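Local coordinates for uncharacterized protein (Enterococcus faecalis, PDB 3D3Y), which is of unknown function but probably related to the M16 metallopeptidases, with a domain resembling their inactive C-terminal half, at residues R246-V251 / F416-E421; S255-A260 / V317-D322; Q159-N164 / L412-F417; A141-I146 / P172-V177. One frame throughout, in Å; residues are numbered along the deposited sequence.

Interaction 1: R246-V251 / F416-E421; sequences RTEREV and FFLEGE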
loop_
_atom_site.group_PDB
_atom_site.type_symbol
_atom_site.label_atom_id
_atom_site.label_comp_id
_atom_site.label_asym_id
_atom_site.label_seq_id
_atom_site.Cartn_x
_atom_site.Cartn_y
_atom_site.Cartn_z
ATOM N N ARG A 246 0.585 11.413 22.703
ATOM C CA ARG A 246 1.799 12.171 22.427
ATOM C C ARG A 246 1.415 13.503 21.794
ATOM O O ARG A 246 0.435 13.583 21.043
ATOM C CB ARG A 246 2.762 11.400 21.515
ATOM C CG ARG A 246 3.157 9.996 22.037
ATOM C CD ARG A 246 4.326 10.039 23.011
ATOM N NE ARG A 246 4.894 8.710 23.255
ATOM C CZ ARG A 246 4.404 7.851 24.140
ATOM N NH1 ARG A 246 3.333 8.186 24.874
ATOM N NH2 ARG A 246 4.982 6.658 24.308
ATOM N N THR A 247 2.193 14.541 22.092
ATOM C CA THR A 247 1.988 15.870 21.499
ATOM C C THR A 247 3.296 16.417 20.950
ATOM O O THR A 247 4.361 16.220 21.551
ATOM C CB THR A 247 1.475 16.875 22.532
ATOM O OG1 THR A 247 0.332 16.328 23.210
ATOM C CG2 THR A 247 1.081 18.195 21.849
ATOM N N GLU A 248 3.212 17.086 19.801
ATOM C CA GLU A 248 4.332 17.842 19.269
ATOM C C GLU A 248 3.839 19.230 18.926
ATOM O O GLU A 248 2.708 19.398 18.465
ATOM C CB GLU A 248 4.936 17.161 18.039
ATOM C CG GLU A 248 5.514 15.774 18.327
ATOM C CD GLU A 248 6.144 15.114 17.113
ATOM O OE1 GLU A 248 6.339 15.801 16.088
ATOM O OE2 GLU A 248 6.422 13.890 17.185
ATOM N N ARG A 249 4.688 20.227 19.156
ATOM C CA ARG A 249 4.355 21.601 18.821
ATOM C C ARG A 249 5.148 22.070 17.626
ATOM O O ARG A 249 6.356 21.811 17.537
ATOM C CB ARG A 249 4.653 22.516 19.997
ATOM C CG ARG A 249 3.777 22.292 21.220
ATOM C CD ARG A 249 3.895 23.496 22.179
ATOM N NE ARG A 249 2.976 24.572 21.797
ATOM C CZ ARG A 249 1.909 24.965 22.506
ATOM N NH1 ARG A 249 1.611 24.390 23.678
ATOM N NH2 ARG A 249 1.131 25.941 22.038
ATOM N N GLU A 250 4.462 22.775 16.713
ATOM C CA GLU A 250 5.068 23.297 15.497
ATOM C C GLU A 250 4.325 24.567 15.161
ATOM O O GLU A 250 3.195 24.792 15.610
ATOM C CB GLU A 250 4.869 22.328 14.308
ATOM C CG GLU A 250 5.684 21.040 14.312
ATOM C CD GLU A 250 5.719 20.375 12.929
ATOM O OE1 GLU A 250 5.552 21.116 11.923
ATOM O OE2 GLU A 250 5.927 19.133 12.854
ATOM N N VAL A 251 4.948 25.394 14.339
ATOM C CA VAL A 251 4.304 26.618 13.864
ATOM C C VAL A 251 3.340 26.153 12.786
ATOM O O VAL A 251 3.771 25.591 11.772
ATOM C CB VAL A 251 5.305 27.605 13.281
ATOM C CG1 VAL A 251 4.577 28.838 12.792
ATOM C CG2 VAL A 251 6.389 28.016 14.335
ATOM N N PHE A 416 -2.502 11.232 18.891
ATOM C CA PHE A 416 -1.397 12.115 18.572
ATOM C C PHE A 416 -1.952 13.495 18.285
ATOM O O PHE A 416 -2.891 13.646 17.487
ATOM C CB PHE A 416 -0.585 11.608 17.364
ATOM C CG PHE A 416 0.559 12.526 16.996
ATOM C CD1 PHE A 416 1.735 12.519 17.729
ATOM C CD2 PHE A 416 0.417 13.457 15.962
ATOM C CE1 PHE A 416 2.784 13.401 17.404
ATOM C CE2 PHE A 416 1.449 14.350 15.627
ATOM C CZ PHE A 416 2.630 14.327 16.350
ATOM N N PHE A 417 -1.374 14.489 18.946
ATOM C CA PHE A 417 -1.800 15.874 18.840
ATOM C C PHE A 417 -0.644 16.732 18.310
ATOM O O PHE A 417 0.408 16.850 18.948
ATOM C CB PHE A 417 -2.272 16.332 20.228
ATOM C CG PHE A 417 -2.753 17.772 20.305
ATOM C CD1 PHE A 417 -3.504 18.340 19.284
ATOM C CD2 PHE A 417 -2.476 18.534 21.442
ATOM C CE1 PHE A 417 -3.984 19.659 19.384
ATOM C CE2 PHE A 417 -2.936 19.866 21.547
ATOM C CZ PHE A 417 -3.706 20.420 20.512
ATOM N N LEU A 418 -0.824 17.300 17.118
ATOM C CA LEU A 418 0.180 18.204 16.567
ATOM C C LEU A 418 -0.348 19.591 16.816
ATOM O O LEU A 418 -1.309 20.017 16.168
ATOM C CB LEU A 418 0.437 17.964 15.069
ATOM C CG LEU A 418 1.598 18.739 14.414
ATOM C CD1 LEU A 418 2.968 18.192 14.891
ATOM C CD2 LEU A 418 1.518 18.613 12.935
ATOM N N GLU A 419 0.273 20.279 17.777
ATOM C CA GLU A 419 -0.301 21.479 18.327
ATOM C C GLU A 419 0.358 22.708 17.744
ATOM O O GLU A 419 1.583 22.898 17.865
ATOM C CB GLU A 419 -0.199 21.482 19.854
ATOM C CG GLU A 419 -0.798 22.741 20.502
ATOM C CD GLU A 419 -0.811 22.671 22.035
ATOM O OE1 GLU A 419 0.201 22.237 22.603
ATOM O OE2 GLU A 419 -1.837 23.045 22.652
ATOM N N GLY A 420 -0.463 23.545 17.116
ATOM C CA GLY A 420 0.028 24.747 16.489
ATOM C C GLY A 420 0.493 25.748 17.521
ATOM O O GLY A 420 -0.182 25.962 18.533
ATOM N N GLU A 421 1.677 26.318 17.269
ATOM C CA GLU A 421 2.172 27.516 17.933
ATOM C C GLU A 421 1.877 28.676 16.990
ATOM O O GLU A 421 2.421 28.759 15.868
ATOM C CB GLU A 421 3.681 27.407 18.215
ATOM C CG GLU A 421 4.051 26.106 18.928
ATOM C CD GLU A 421 5.545 25.975 19.296
ATOM O OE1 GLU A 421 6.426 26.050 18.386
ATOM O OE2 GLU A 421 5.825 25.773 20.507
#
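Arg246 to Val251 form an outermost strand of a five-stranded mixed sheet and run parallel to the neighbouring strand Phe416 to Glu421, the short axes turned 36° apart. The strands are joined by five backbone hydrogen bonds, among them Phe417 N to Arg246 O (2.9 Å) and Glu419 N to Glu248 O (2.7 Å), while CA-H groups lean on the same carbonyls. The face bearing Arg249, Glu419 and Glu421 carries a salt-bridge network. Glu419 and Arg249 lie side by side and point the same way; the Glu419 chain is extended with CG anti to the backbone N (chi1 -180°), and OE1 sits over one guanidinium face, 2.8 Å from Arg249 NH1. No N-H points at that oxygen, so the attraction there is of charge alone. Glu421 crosses Arg249 at about a right angle, its CG at the guanidinium edge and its OE2 3.4 Å from Arg249 NE, which completes the network. Nearer the start, Thr247 CG2 rests 3.6 Å from Phe417 CD2. On the other face the Glu248 carboxylate meets the edge of the Phe416 ring, the two planes almost perpendicular (88°), with OE2 3.7 Å from Phe416 CE1; Glu248 OE1 is held by Tyr153. Glu250 passes Leu418 CD1 with OE2 at 3.7 Å, and its OE1 goes to Lys150. Both partners belong to helix 150-162, which packs on that face. A parallel edge pair made by the last strand of the chain, inside an otherwise antiparallel sheet backed by helices, suits the alpha/beta architecture of M16-like domains.

Interaction 2: S255-A260 / V317-D322; sequences SKLNLA and VQTGID. With ACT (acetate ion), chain C; EDO (1,2-ethanediol), chain G.
Thr319 and Leu257 stand side by side on one face of the sheet, pointing the same way. Thr319 OG1 lies between its backbone N and carbonyl carbon (chi1 72°), which turns the hydroxyl back to the opposite strand: it donates to Leu257 O at 2.7 Å, in the carbonyl plane and on a lone pair. Thr319 N gives that oxygen only a weak bond and also reaches Asn258 OD1 at 3.3 Å, nearly straight out from that amide's C=O. Beyond Thr319, Ile321 crosses Leu257 obliquely and brings CD1 to 3.9 Å from Leu257 CB; at the other end Leu259 CD1 lies 4.3 Å from Val317 CG1. Helix 326-341 packs against this apolar side, touching Leu257, Leu259 and Ile321.

The other face is more polar. Asn258 and Gln318 cross with their amide planes 70° apart, and Asn258 OD1 comes within 3.4 Å of Gln318 CB. A water accepts from Asn258 ND2 (2.9 Å) and also contacts Gln318 OE1. The Lys256 chain, bent at chi2, passes Gly320, its NZ bound by Gln254 and Tyr303, while helix 150-162 lies over this side. At the strand start, Ser255 OG bonds to Gly420 N and approaches an acetate, probably from the crystallisation liquor, at a doubtfully short distance. Hydrogen-bonded pairs Ser255-Ile321, Leu257-Thr319 and Leu259-Val317, with non-hydrogen-bonded pairs between them, mark an antiparallel ladder buried between helices on both faces of an alpha/beta sheet.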
loop_
_atom_site.group_PDB
_atom_site.type_symbol
_atom_site.label_atom_id
_atom_site.label_comp_id
_atom_site.label_asym_id
_atom_site.label_seq_id
_atom_site.Cartn_x
_atom_site.Cartn_y
_atom_site.Cartn_z
ATOM N N SER A 255 -4.115 22.912 13.881
ATOM C CA SER A 255 -3.579 21.761 14.640
ATOM C C SER A 255 -4.152 20.467 14.093
ATOM O O SER A 255 -5.187 20.477 13.435
ATOM C CB SER A 255 -3.912 21.888 16.127
ATOM O OG SER A 255 -3.287 23.041 16.678
ATOM N N LYS A 256 -3.485 19.355 14.352
ATOM C CA LYS A 256 -3.967 18.042 13.949
ATOM C C LYS A 256 -4.245 17.219 15.178
ATOM O O LYS A 256 -3.435 17.187 16.112
ATOM C CB LYS A 256 -2.936 17.311 13.081
ATOM C CG LYS A 256 -2.422 18.137 11.897
ATOM C CD LYS A 256 -3.557 18.536 10.969
ATOM C CE LYS A 256 -3.104 19.275 9.713
ATOM N NZ LYS A 256 -4.325 19.649 8.891
ATOM N N LEU A 257 -5.391 16.552 15.197
ATOM C CA LEU A 257 -5.677 15.660 16.316
ATOM C C LEU A 257 -6.131 14.312 15.783
ATOM O O LEU A 257 -7.209 14.200 15.181
ATOM C CB LEU A 257 -6.726 16.302 17.272
ATOM C CG LEU A 257 -7.206 15.429 18.452
ATOM C CD1 LEU A 257 -6.018 15.050 19.415
ATOM C CD2 LEU A 257 -8.351 16.127 19.230
ATOM N N ASN A 258 -5.302 13.294 15.992
ATOM C CA ASN A 258 -5.550 11.970 15.422
ATOM C C ASN A 258 -5.636 10.882 16.492
ATOM O O ASN A 258 -4.986 10.973 17.547
ATOM C CB ASN A 258 -4.433 11.589 14.419
ATOM C CG ASN A 258 -4.319 12.566 13.257
ATOM O OD1 ASN A 258 -5.277 13.275 12.897
ATOM N ND2 ASN A 258 -3.127 12.601 12.645
ATOM N N LEU A 259 -6.400 9.835 16.206
ATOM C CA LEU A 259 -6.668 8.764 17.189
ATOM C C LEU A 259 -6.533 7.439 16.468
ATOM O O LEU A 259 -7.000 7.296 15.325
ATOM C CB LEU A 259 -8.096 8.842 17.750
ATOM C CG LEU A 259 -8.580 10.030 18.582
ATOM C CD1 LEU A 259 -8.846 11.269 17.700
ATOM C CD2 LEU A 259 -9.844 9.621 19.262
ATOM N N ALA A 260 -5.940 6.468 17.153
ATOM C CA ALA A 260 -5.779 5.128 16.623
ATOM C C ALA A 260 -6.425 4.120 17.553
ATOM O O ALA A 260 -6.158 4.107 18.767
ATOM C CB ALA A 260 -4.309 4.801 16.449
ATOM N N VAL A 317 -8.784 7.912 13.219
ATOM C CA VAL A 317 -9.583 9.061 13.012
ATOM C C VAL A 317 -8.566 10.179 12.913
ATOM O O VAL A 317 -7.659 10.272 13.754
ATOM C CB VAL A 317 -10.562 9.313 14.201
ATOM C CG1 VAL A 317 -11.206 10.734 14.119
ATOM C CG2 VAL A 317 -11.673 8.265 14.218
ATOM N N GLN A 318 -8.703 11.008 11.881
ATOM C CA GLN A 318 -7.825 12.150 11.682
ATOM C C GLN A 318 -8.660 13.428 11.614
ATOM O O GLN A 318 -9.647 13.465 10.877
ATOM C CB GLN A 318 -7.074 11.974 10.361
ATOM C CG GLN A 318 -6.127 10.773 10.342
ATOM C CD GLN A 318 -5.442 10.661 9.001
ATOM O OE1 GLN A 318 -4.873 11.639 8.479
ATOM N NE2 GLN A 318 -5.524 9.479 8.414
ATOM N N THR A 319 -8.269 14.457 12.375
ATOM C CA THR A 319 -8.947 15.752 12.371
ATOM C C THR A 319 -7.946 16.910 12.221
ATOM O O THR A 319 -6.783 16.788 12.619
ATOM C CB THR A 319 -9.805 15.958 13.673
ATOM O OG1 THR A 319 -8.958 16.181 14.803
ATOM C CG2 THR A 319 -10.696 14.697 13.981
ATOM N N GLY A 320 -8.412 18.006 11.632
ATOM C CA GLY A 320 -7.756 19.326 11.724
ATOM C C GLY A 320 -8.662 20.204 12.564
ATOM O O GLY A 320 -9.907 20.271 12.330
ATOM N N ILE A 321 -8.071 20.872 13.554
ATOM C CA ILE A 321 -8.844 21.628 14.551
ATOM C C ILE A 321 -8.103 22.892 14.928
ATOM O O ILE A 321 -6.933 23.051 14.553
ATOM C CB ILE A 321 -9.135 20.795 15.856
ATOM C CG1 ILE A 321 -7.849 20.500 16.636
ATOM C CG2 ILE A 321 -9.908 19.453 15.528
ATOM C CD1 ILE A 321 -8.082 19.920 18.053
ATOM N N ASP A 322 -8.800 23.798 15.620
ATOM C CA ASP A 322 -8.136 24.807 16.412
ATOM C C ASP A 322 -7.716 24.093 17.696
ATOM O O ASP A 322 -8.559 23.477 18.369
ATOM C CB ASP A 322 -9.078 25.974 16.726
ATOM C CG ASP A 322 -9.445 26.803 15.486
ATOM O OD1 ASP A 322 -8.747 26.734 14.440
ATOM O OD2 ASP A 322 -10.438 27.549 15.572
HETATM C C ACT C . -4.454 26.357 16.124
HETATM O O ACT C . -3.879 26.634 15.048
HETATM O OXT ACT C . -4.315 25.200 16.569
HETATM C CH3 ACT C . -5.256 27.373 16.828
HETATM C C1 EDO G . -13.238 25.153 13.489
HETATM O O1 EDO G . -12.900 25.527 14.829
HETATM C C2 EDO G . -13.801 26.403 12.830
HETATM O O2 EDO G . -14.428 26.083 11.574
HETATM O O HOH W 1 -3.511 13.247 9.810
HETATM O O HOH W 2 -5.129 15.376 10.545
#

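Interaction 3: Q159-N164 / L412-F417; sequences QSVYFN and LQAIFF
Val161 and Ala414 make the closest approach in an entirely non-polar meeting between the last turn of helix 150-162 and the strand that ends the chain. The aliphatic part comes first. Val161 CG1 is anti to the backbone N (chi1 -180°) and touches Ala414 CB at 3.6 Å, and the same methyl of Ala414 also lies 4.3 Å from Tyr162 CB. Val161 CG2 stands 4.5 Å from Phe416 CD1, an oblique and rather distant touch at the ring. The aromatic part follows. Tyr162 projects its ring past Gln413 at a slant, with Tyr162 CE1 3.7 Å from Gln413 CB; the meeting uses the aliphatic base of Gln413. Within the helix end, Tyr162 CD2 lies 3.4 Å above the Phe163 ring plane, over its centre, so the edge of one ring meets the face of the next. Phe163 is the first residue to leave helical torsions, though its N still bonds to Gln159 O at 2.8 Å. The backbone contribution is a distortion: Gln413 and Ala414 both face Ala260, a classic beta bulge, and in this irregular part of the strand both residues turn their CB atoms to the helix. No hydrogen bond crosses between the two segments. Among its neighbours, the helix end lies on the face of the sheet that bears Ala414 and Phe416, with Ala260 of strand 255-262 touching Tyr162, Arg246 of strand 244-251 touching Val161, and Arg240 forming a cation-pi contact with the Tyr162 ring.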
loop_
_atom_site.group_PDB
_atom_site.type_symbol
_atom_site.label_atom_id
_atom_site.label_comp_id
_atom_site.label_asym_id
_atom_site.label_seq_id
_atom_site.Cartn_x
_atom_site.Cartn_y
_atom_site.Cartn_z
ATOM N N GLN A 159 0.793 6.706 13.659
ATOM C CA GLN A 159 1.232 5.326 13.439
ATOM C C GLN A 159 2.472 4.932 14.263
ATOM O O GLN A 159 2.534 3.808 14.816
ATOM C CB GLN A 159 1.378 5.047 11.945
ATOM C CG GLN A 159 0.007 4.942 11.271
ATOM C CD GLN A 159 0.057 4.535 9.794
ATOM O OE1 GLN A 159 0.877 3.715 9.381
ATOM N NE2 GLN A 159 -0.864 5.080 9.014
ATOM N N SER A 160 3.443 5.853 14.388
ATOM C CA SER A 160 4.638 5.592 15.221
ATOM C C SER A 160 4.273 5.326 16.669
ATOM O O SER A 160 4.913 4.507 17.315
ATOM C CB SER A 160 5.632 6.755 15.208
ATOM O OG SER A 160 6.303 6.803 13.971
ATOM N N VAL A 161 3.260 6.029 17.176
ATOM C CA VAL A 161 2.806 5.860 18.553
ATOM C C VAL A 161 2.051 4.547 18.647
ATOM O O VAL A 161 2.388 3.698 19.488
ATOM C CB VAL A 161 1.909 7.019 19.043
ATOM C CG1 VAL A 161 1.466 6.778 20.503
ATOM C CG2 VAL A 161 2.677 8.324 18.954
ATOM N N TYR A 162 1.061 4.364 17.772
ATOM C CA TYR A 162 0.254 3.123 17.808
ATOM C C TYR A 162 1.142 1.870 17.742
ATOM O O TYR A 162 0.960 0.927 18.523
ATOM C CB TYR A 162 -0.846 3.096 16.705
ATOM C CG TYR A 162 -1.682 1.817 16.754
ATOM C CD1 TYR A 162 -2.768 1.711 17.616
ATOM C CD2 TYR A 162 -1.331 0.689 15.994
ATOM C CE1 TYR A 162 -3.528 0.534 17.692
ATOM C CE2 TYR A 162 -2.087 -0.509 16.073
ATOM C CZ TYR A 162 -3.180 -0.566 16.916
ATOM O OH TYR A 162 -3.936 -1.731 17.013
ATOM N N PHE A 163 2.099 1.872 16.814
ATOM C CA PHE A 163 3.007 0.726 16.583
ATOM C C PHE A 163 4.345 0.819 17.313
ATOM O O PHE A 163 5.358 0.270 16.874
ATOM C CB PHE A 163 3.275 0.592 15.084
ATOM C CG PHE A 163 2.050 0.241 14.277
ATOM C CD1 PHE A 163 1.499 -1.052 14.354
ATOM C CD2 PHE A 163 1.469 1.185 13.419
ATOM C CE1 PHE A 163 0.380 -1.402 13.599
ATOM C CE2 PHE A 163 0.331 0.858 12.655
ATOM C CZ PHE A 163 -0.214 -0.448 12.749
ATOM N N ASN A 164 4.344 1.519 18.422
ATOM C CA ASN A 164 5.579 1.860 19.102
ATOM C C ASN A 164 6.273 0.609 19.614
ATOM O O ASN A 164 7.481 0.614 19.811
ATOM C CB ASN A 164 5.280 2.812 20.248
ATOM C CG ASN A 164 6.497 3.586 20.698
ATOM O OD1 ASN A 164 7.507 3.656 19.983
ATOM N ND2 ASN A 164 6.411 4.189 21.887
ATOM N N LEU A 412 -9.675 2.236 21.761
ATOM C CA LEU A 412 -8.733 3.368 21.588
ATOM C C LEU A 412 -7.400 3.028 22.223
ATOM O O LEU A 412 -7.356 2.441 23.328
ATOM C CB LEU A 412 -9.326 4.676 22.141
ATOM C CG LEU A 412 -8.526 5.974 22.018
ATOM C CD1 LEU A 412 -8.151 6.250 20.556
ATOM C CD2 LEU A 412 -9.298 7.159 22.635
ATOM N N GLN A 413 -6.313 3.343 21.504
ATOM C CA GLN A 413 -4.952 2.977 21.923
ATOM C C GLN A 413 -3.948 4.127 21.922
ATOM O O GLN A 413 -3.026 4.157 22.743
ATOM C CB GLN A 413 -4.409 1.825 21.054
ATOM C CG GLN A 413 -5.111 0.439 21.309
ATOM C CD GLN A 413 -4.777 -0.164 22.666
ATOM O OE1 GLN A 413 -5.429 0.137 23.694
ATOM N NE2 GLN A 413 -3.765 -1.013 22.692
ATOM N N ALA A 414 -4.107 5.073 21.004
ATOM C CA ALA A 414 -3.128 6.140 20.897
ATOM C C ALA A 414 -3.804 7.403 20.397
ATOM O O ALA A 414 -4.761 7.346 19.637
ATOM C CB ALA A 414 -1.961 5.708 19.972
ATOM N N ILE A 415 -3.314 8.546 20.854
ATOM C CA ILE A 415 -3.813 9.830 20.393
ATOM C C ILE A 415 -2.567 10.658 20.088
ATOM O O ILE A 415 -1.665 10.778 20.940
ATOM C CB ILE A 415 -4.583 10.591 21.511
ATOM C CG1 ILE A 415 -5.871 9.875 21.906
ATOM C CG2 ILE A 415 -4.839 12.075 21.097
ATOM C CD1 ILE A 415 -6.436 10.365 23.216
ATOM N N PHE A 416 -2.502 11.232 18.891
ATOM C CA PHE A 416 -1.397 12.115 18.572
ATOM C C PHE A 416 -1.952 13.495 18.285
ATOM O O PHE A 416 -2.891 13.646 17.487
ATOM C CB PHE A 416 -0.585 11.608 17.364
ATOM C CG PHE A 416 0.559 12.526 16.996
ATOM C CD1 PHE A 416 1.735 12.519 17.729
ATOM C CD2 PHE A 416 0.417 13.457 15.962
ATOM C CE1 PHE A 416 2.784 13.401 17.404
ATOM C CE2 PHE A 416 1.449 14.350 15.627
ATOM C CZ PHE A 416 2.630 14.327 16.350
ATOM N N PHE A 417 -1.374 14.489 18.946
ATOM C CA PHE A 417 -1.800 15.874 18.840
ATOM C C PHE A 417 -0.644 16.732 18.310
ATOM O O PHE A 417 0.408 16.850 18.948
ATOM C CB PHE A 417 -2.272 16.332 20.228
ATOM C CG PHE A 417 -2.753 17.772 20.305
ATOM C CD1 PHE A 417 -3.504 18.340 19.284
ATOM C CD2 PHE A 417 -2.476 18.534 21.442
ATOM C CE1 PHE A 417 -3.984 19.659 19.384
ATOM C CE2 PHE A 417 -2.936 19.866 21.547
ATOM C CZ PHE A 417 -3.706 20.420 20.512
#

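Interaction 4: A141-I146 / P172-V177; sequences AYLESI and PSFGTV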
loop_
_atom_site.group_PDB
_atom_site.type_symbol
_atom_site.label_atom_id
_atom_site.label_comp_id
_atom_site.label_asym_id
_atom_site.label_seq_id
_atom_site.Cartn_x
_atom_site.Cartn_y
_atom_site.Cartn_z
ATOM N N ALA A 141 14.279 14.618 -1.248
ATOM C CA ALA A 141 13.322 15.671 -1.599
ATOM C C ALA A 141 11.880 15.158 -1.438
ATOM O O ALA A 141 11.032 15.830 -0.877
ATOM C CB ALA A 141 13.572 16.159 -3.055
ATOM N N TYR A 142 11.627 13.946 -1.910
ATOM C CA TYR A 142 10.306 13.326 -1.768
ATOM C C TYR A 142 9.873 13.137 -0.324
ATOM O O TYR A 142 8.748 13.501 0.047
ATOM C CB TYR A 142 10.286 12.006 -2.496
ATOM C CG TYR A 142 8.994 11.212 -2.394
ATOM C CD1 TYR A 142 7.833 11.639 -3.027
ATOM C CD2 TYR A 142 8.960 10.020 -1.706
ATOM C CE1 TYR A 142 6.676 10.906 -2.969
ATOM C CE2 TYR A 142 7.800 9.268 -1.638
ATOM C CZ TYR A 142 6.664 9.714 -2.275
ATOM O OH TYR A 142 5.510 8.965 -2.204
ATOM N N LEU A 143 10.760 12.573 0.490
ATOM C CA LEU A 143 10.463 12.354 1.909
ATOM C C LEU A 143 10.274 13.681 2.610
ATOM O O LEU A 143 9.391 13.808 3.449
ATOM C CB LEU A 143 11.589 11.562 2.581
ATOM C CG LEU A 143 11.902 10.195 1.965
ATOM C CD1 LEU A 143 13.183 9.621 2.608
ATOM C CD2 LEU A 143 10.712 9.277 2.131
ATOM N N GLU A 144 11.071 14.689 2.258
ATOM C CA GLU A 144 10.835 16.033 2.809
ATOM C C GLU A 144 9.476 16.667 2.434
ATOM O O GLU A 144 8.859 17.314 3.279
ATOM C CB GLU A 144 11.995 16.972 2.493
ATOM C CG GLU A 144 13.220 16.618 3.321
ATOM C CD GLU A 144 14.469 17.393 2.948
ATOM O OE1 GLU A 144 14.555 17.934 1.826
ATOM O OE2 GLU A 144 15.383 17.442 3.797
ATOM N N SER A 145 9.001 16.457 1.200
ATOM C CA SER A 145 7.662 16.926 0.813
ATOM C C SER A 145 6.553 16.164 1.567
ATOM O O SER A 145 5.566 16.749 2.005
ATOM C CB SER A 145 7.459 16.844 -0.703
ATOM O OG SER A 145 7.464 15.490 -1.125
ATOM N N ILE A 146 6.728 14.863 1.740
ATOM C CA ILE A 146 5.819 14.085 2.583
ATOM C C ILE A 146 5.643 14.727 3.953
ATOM O O ILE A 146 4.530 15.026 4.361
ATOM C CB ILE A 146 6.288 12.605 2.726
ATOM C CG1 ILE A 146 5.971 11.834 1.448
ATOM C CG2 ILE A 146 5.622 11.937 3.920
ATOM C CD1 ILE A 146 4.488 11.808 1.101
ATOM N N PRO A 172 7.112 4.104 7.742
ATOM C CA PRO A 172 6.296 4.126 6.524
ATOM C C PRO A 172 6.909 3.300 5.400
ATOM O O PRO A 172 8.108 3.007 5.404
ATOM C CB PRO A 172 6.270 5.599 6.116
ATOM C CG PRO A 172 7.136 6.315 7.052
ATOM C CD PRO A 172 7.682 5.426 8.082
ATOM N N SER A 173 6.078 2.921 4.439
ATOM C CA SER A 173 6.518 2.098 3.330
ATOM C C SER A 173 7.726 2.666 2.564
ATOM O O SER A 173 8.445 1.902 1.932
ATOM C CB SER A 173 5.345 1.891 2.370
ATOM O OG SER A 173 5.115 3.032 1.584
ATOM N N PHE A 174 7.914 3.998 2.597
ATOM C CA PHE A 174 8.954 4.679 1.823
ATOM C C PHE A 174 10.157 5.083 2.664
ATOM O O PHE A 174 11.051 5.786 2.173
ATOM C CB PHE A 174 8.374 5.909 1.099
ATOM C CG PHE A 174 7.401 6.704 1.948
ATOM C CD1 PHE A 174 7.818 7.369 3.098
ATOM C CD2 PHE A 174 6.051 6.768 1.593
ATOM C CE1 PHE A 174 6.875 8.104 3.905
ATOM C CE2 PHE A 174 5.124 7.494 2.371
ATOM C CZ PHE A 174 5.533 8.158 3.529
ATOM N N GLY A 175 10.188 4.638 3.918
ATOM C CA GLY A 175 11.340 4.858 4.779
ATOM C C GLY A 175 11.388 6.231 5.403
ATOM O O GLY A 175 10.388 6.948 5.433
ATOM N N THR A 176 12.553 6.612 5.915
ATOM C CA THR A 176 12.664 7.901 6.589
ATOM C C THR A 176 13.917 8.619 6.135
ATOM O O THR A 176 14.863 7.990 5.647
ATOM C CB THR A 176 12.793 7.739 8.097
ATOM O OG1 THR A 176 14.065 7.150 8.377
ATOM C CG2 THR A 176 11.647 6.855 8.677
ATOM N N VAL A 177 13.949 9.928 6.345
ATOM C CA VAL A 177 15.127 10.725 5.961
ATOM C C VAL A 177 16.391 10.315 6.740
ATOM O O VAL A 177 17.483 10.238 6.167
ATOM C CB VAL A 177 14.797 12.213 6.106
ATOM C CG1 VAL A 177 16.013 13.090 5.910
ATOM C CG2 VAL A 177 13.734 12.547 5.076
#
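Leu143 is set between Phe174 and Val177. Packing is tightest at Val177, where CG2 comes to 3.4 Å from Leu143 CB, nearer than usual for two carbons. Leu143 places CG anti to the carbonyl carbon (chi1 -58°). Its CD1 lies 3.7 Å from Thr176 C. The Leu143 and Phe174 side chains slide past each other in opposite directions, with Leu143 CD2 3.6 Å from Phe174 CD1. That methyl also rests 3.5 Å from Phe174 O, a buried carbonyl with no partner in the model. One helical turn on, Ile146 CG2 reaches Phe174 CZ at 3.8 Å, its side chain slanting across that of Phe174.

Pro172 to Gly175 form a type I beta turn, closed by Gly175 N bonding to Pro172 O at 3.0 Å, and Gly175 takes a positive phi that suits glycine. Directly after it, Thr176 is the N-cap of helix 177-182, its OG1 bonded to Ala179 N, and Val177 starts that helix with its CA-CB bond directed at helix 129-148.

The flanks are looser and more open to solvent. Exposed Tyr142 brings its ring edge to the Phe174 side chain, with Tyr142 CE2 4.4 Å from Phe174 CB. Glu144 skirts the Val177 end with CG 4.5 Å from Val177 CG2, and its carboxylate has a weak, long ion pair with Lys140.

Interaction 4 closes first along the chain, between helix 129-148 and the loop leading to helix 177-182, and stands apart: its centre lies about 20 Å from each of the others. Interactions 1, 2 and 3 meet in one five-stranded mixed sheet, with centres about 10 to 14 Å apart. Strand 411-421 unites them: it pairs with strand 244-251 in interaction 1, receives helix 150-162 in interaction 3, and neighbours strand 255-262, the strand interaction 2 joins to 314-321. The segments of interactions 3 and 4 alternate along the chain, and their helices, 129-148 and 150-162, are consecutive. The final strand thus receives helix 150-162 on a sheet whose strands all come later in the sequence.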